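Side-chain contact in tRNA dimethylallyltransferase (Staphylococcus epidermidis ATCC 12228, PDB 3D3Q), which probably transfers a dimethylallyl group from dimethylallyl diphosphate to the adenine at position 37 of tRNAs that read codons beginning with uridine: residues A[224-227]-A[228-232]. Residues are numbered along the deposited sequence; the frame is centred on the assembly and turned at random.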
ATOM      1  N   HIS A 224       6.122 -19.540  13.255  1.00 48.55           N
ATOM      2  CA  HIS A 224       7.319 -19.716  12.454  1.00 49.09           C
ATOM      3  C   HIS A 224       8.610 -19.266  13.137  1.00 49.59           C
ATOM      4  O   HIS A 224       9.691 -19.400  12.569  1.00 50.22           O
ATOM      5  CB  HIS A 224       7.159 -19.016  11.109  1.00 50.46           C
ATOM      6  CG  HIS A 224       6.456 -19.847  10.079  1.00 52.48           C
ATOM      7  ND1 HIS A 224       6.369 -19.474   8.753  1.00 53.25           N
ATOM      8  CD2 HIS A 224       5.817 -21.038  10.174  1.00 52.96           C
ATOM      9  CE1 HIS A 224       5.706 -20.396   8.078  1.00 52.93           C
ATOM     10  NE2 HIS A 224       5.360 -21.356   8.917  1.00 53.58           N
ATOM     11  N   GLY A 225       8.505 -18.738  14.353  1.00 48.30           N
ATOM     12  CA  GLY A 225       9.696 -18.312  15.061  1.00 48.19           C
ATOM     13  C   GLY A 225       9.897 -16.815  15.174  1.00 48.65           C
ATOM     14  O   GLY A 225      11.029 -16.355  15.334  1.00 48.46           O
ATOM     15  N   LEU A 226       8.807 -16.054  15.079  1.00 49.00           N
ATOM     16  CA  LEU A 226       8.862 -14.590  15.193  1.00 48.60           C
ATOM     17  C   LEU A 226       9.492 -14.190  16.518  1.00 48.18           C
ATOM     18  O   LEU A 226      10.398 -13.360  16.563  1.00 47.55           O
ATOM     19  CB  LEU A 226       7.454 -13.979  15.114  1.00 46.67           C
ATOM     20  CG  LEU A 226       7.333 -12.515  15.563  1.00 46.21           C
ATOM     21  CD1 LEU A 226       8.200 -11.631  14.685  1.00 44.40           C
ATOM     22  CD2 LEU A 226       5.880 -12.063  15.508  1.00 45.96           C
ATOM     23  N   PHE A 227       8.999 -14.782  17.599  1.00 48.68           N
ATOM     24  CA  PHE A 227       9.518 -14.472  18.914  1.00 49.66           C
ATOM     25  C   PHE A 227      11.010 -14.804  18.980  1.00 50.70           C
ATOM     26  O   PHE A 227      11.785 -14.048  19.561  1.00 51.23           O
ATOM     27  CB  PHE A 227       8.741 -15.245  19.982  1.00 49.58           C
ATOM     28  CG  PHE A 227       9.058 -14.827  21.391  1.00 49.04           C
ATOM     29  CD1 PHE A 227      10.202 -15.297  22.031  1.00 49.30           C
ATOM     30  CD2 PHE A 227       8.230 -13.937  22.068  1.00 49.29           C
ATOM     31  CE1 PHE A 227      10.519 -14.893  23.333  1.00 49.51           C
ATOM     32  CE2 PHE A 227       8.535 -13.526  23.367  1.00 49.75           C
ATOM     33  CZ  PHE A 227       9.688 -14.003  24.001  1.00 49.71           C
ATOM     34  N   ASN A 228      11.421 -15.917  18.377  1.00 50.89           N
ATOM     35  CA  ASN A 228      12.830 -16.290  18.404  1.00 51.21           C
ATOM     36  C   ASN A 228      13.659 -15.219  17.695  1.00 51.40           C
ATOM     37  O   ASN A 228      14.791 -14.923  18.087  1.00 50.59           O
ATOM     38  CB  ASN A 228      13.051 -17.637  17.718  1.00 52.09           C
ATOM     39  CG  ASN A 228      14.455 -18.165  17.927  1.00 53.59           C
ATOM     40  OD1 ASN A 228      14.904 -19.073  17.230  1.00 54.96           O
ATOM     41  ND2 ASN A 228      15.159 -17.598  18.899  1.00 55.01           N
ATOM     42  N   GLU A 229      13.082 -14.632  16.655  1.00 51.04           N
ATOM     43  CA  GLU A 229      13.769 -13.607  15.905  1.00 51.72           C
ATOM     44  C   GLU A 229      13.975 -12.355  16.754  1.00 52.23           C
ATOM     45  O   GLU A 229      15.104 -11.875  16.880  1.00 53.72           O
ATOM     46  CB  GLU A 229      12.982 -13.263  14.649  1.00 52.05           C
ATOM     47  CG  GLU A 229      13.785 -12.592  13.556  1.00 52.84           C
ATOM     48  CD  GLU A 229      12.925 -12.274  12.359  1.00 53.57           C
ATOM     49  OE1 GLU A 229      12.155 -11.291  12.439  1.00 54.71           O
ATOM     50  OE2 GLU A 229      12.995 -13.011  11.350  1.00 52.14           O
ATOM     51  N   VAL A 230      12.904 -11.827  17.347  1.00 51.22           N
ATOM     52  CA  VAL A 230      13.037 -10.626  18.165  1.00 50.77           C
ATOM     53  C   VAL A 230      13.992 -10.873  19.318  1.00 50.92           C
ATOM     54  O   VAL A 230      14.521  -9.934  19.908  1.00 50.86           O
ATOM     55  CB  VAL A 230      11.692 -10.150  18.744  1.00 49.81           C
ATOM     56  CG1 VAL A 230      10.639 -10.095  17.664  1.00 50.73           C
ATOM     57  CG2 VAL A 230      11.270 -11.039  19.866  1.00 51.11           C
ATOM     58  N   GLN A 231      14.221 -12.142  19.634  1.00 51.90           N
ATOM     59  CA  GLN A 231      15.132 -12.497  20.714  1.00 52.73           C
ATOM     60  C   GLN A 231      16.562 -12.288  20.265  1.00 52.44           C
ATOM     61  O   GLN A 231      17.366 -11.740  21.001  1.00 52.48           O
ATOM     62  CB  GLN A 231      14.939 -13.955  21.129  1.00 53.42           C
ATOM     63  CG  GLN A 231      13.713 -14.220  21.995  1.00 53.33           C
ATOM     64  CD  GLN A 231      13.699 -15.647  22.534  1.00 53.59           C
ATOM     65  OE1 GLN A 231      13.655 -16.610  21.766  1.00 52.65           O
ATOM     66  NE2 GLN A 231      13.739 -15.785  23.859  1.00 53.06           N
ATOM     67  N   HIS A 232      16.871 -12.736  19.056  1.00 52.83           N
ATOM     68  CA  HIS A 232      18.214 -12.585  18.522  1.00 54.59           C
ATOM     69  C   HIS A 232      18.529 -11.114  18.326  1.00 54.60           C
ATOM     70  O   HIS A 232      19.656 -10.671  18.563  1.00 55.63           O
ATOM     71  CB  HIS A 232      18.339 -13.312  17.190  1.00 57.52           C
ATOM     72  CG  HIS A 232      18.212 -14.802  17.301  1.00 61.50           C
ATOM     73  ND1 HIS A 232      17.701 -15.584  16.285  1.00 62.41           N
ATOM     74  CD2 HIS A 232      18.546 -15.658  18.299  1.00 62.97           C
ATOM     75  CE1 HIS A 232      17.726 -16.855  16.651  1.00 63.57           C
ATOM     76  NE2 HIS A 232      18.235 -16.928  17.869  1.00 63.76           N
TER
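Gly225 O accepts a hydrogen bond from Glu229 N (3.0 Å), more bent than the one that follows. One residue on, Leu226 O takes Val230 N at 3.0 Å in a straighter bond, 165° at the hydrogen. The next bond, Gln231 N to Phe227 O, is weak, and the position of that nitrogen is less certain. Phe227 and Gln231 also meet through their side chains. Gln231 CD sits at the edge of the Phe227 ring, 3.4 Å from CE1, and the amide plane is turned 59° from the ring plane. With CG anti to the backbone N (chi1 -171°), the Phe227 ring stands beside its own carbonyl carbon, on the side where Gln231, one turn on, comes up to it. Gln231 OE1 accepts a weak, long bond from Asn228 ND2 (3.4 Å). These residues form the first turns of helix 226-235. Gly225 is its N-cap and also closes helix 207-224 with a Schellman motif at positive phi, so one glycine links two consecutive helices. On the buried side, Leu226 CD1 meets Val230 CG1 at 4.1 Å. Helix 252-257 packs here, with Leu252 on Leu226 and Ile256 on Val230. Glu229 is buried, and both its carboxylate oxygens have partners. OE2 accepts from the backbone N of Asp48 and Ile49, while OE1 is hydrogen-bonded to the hydroxyl of Tyr249, a residue of a segment that probably contacts substrate tRNA.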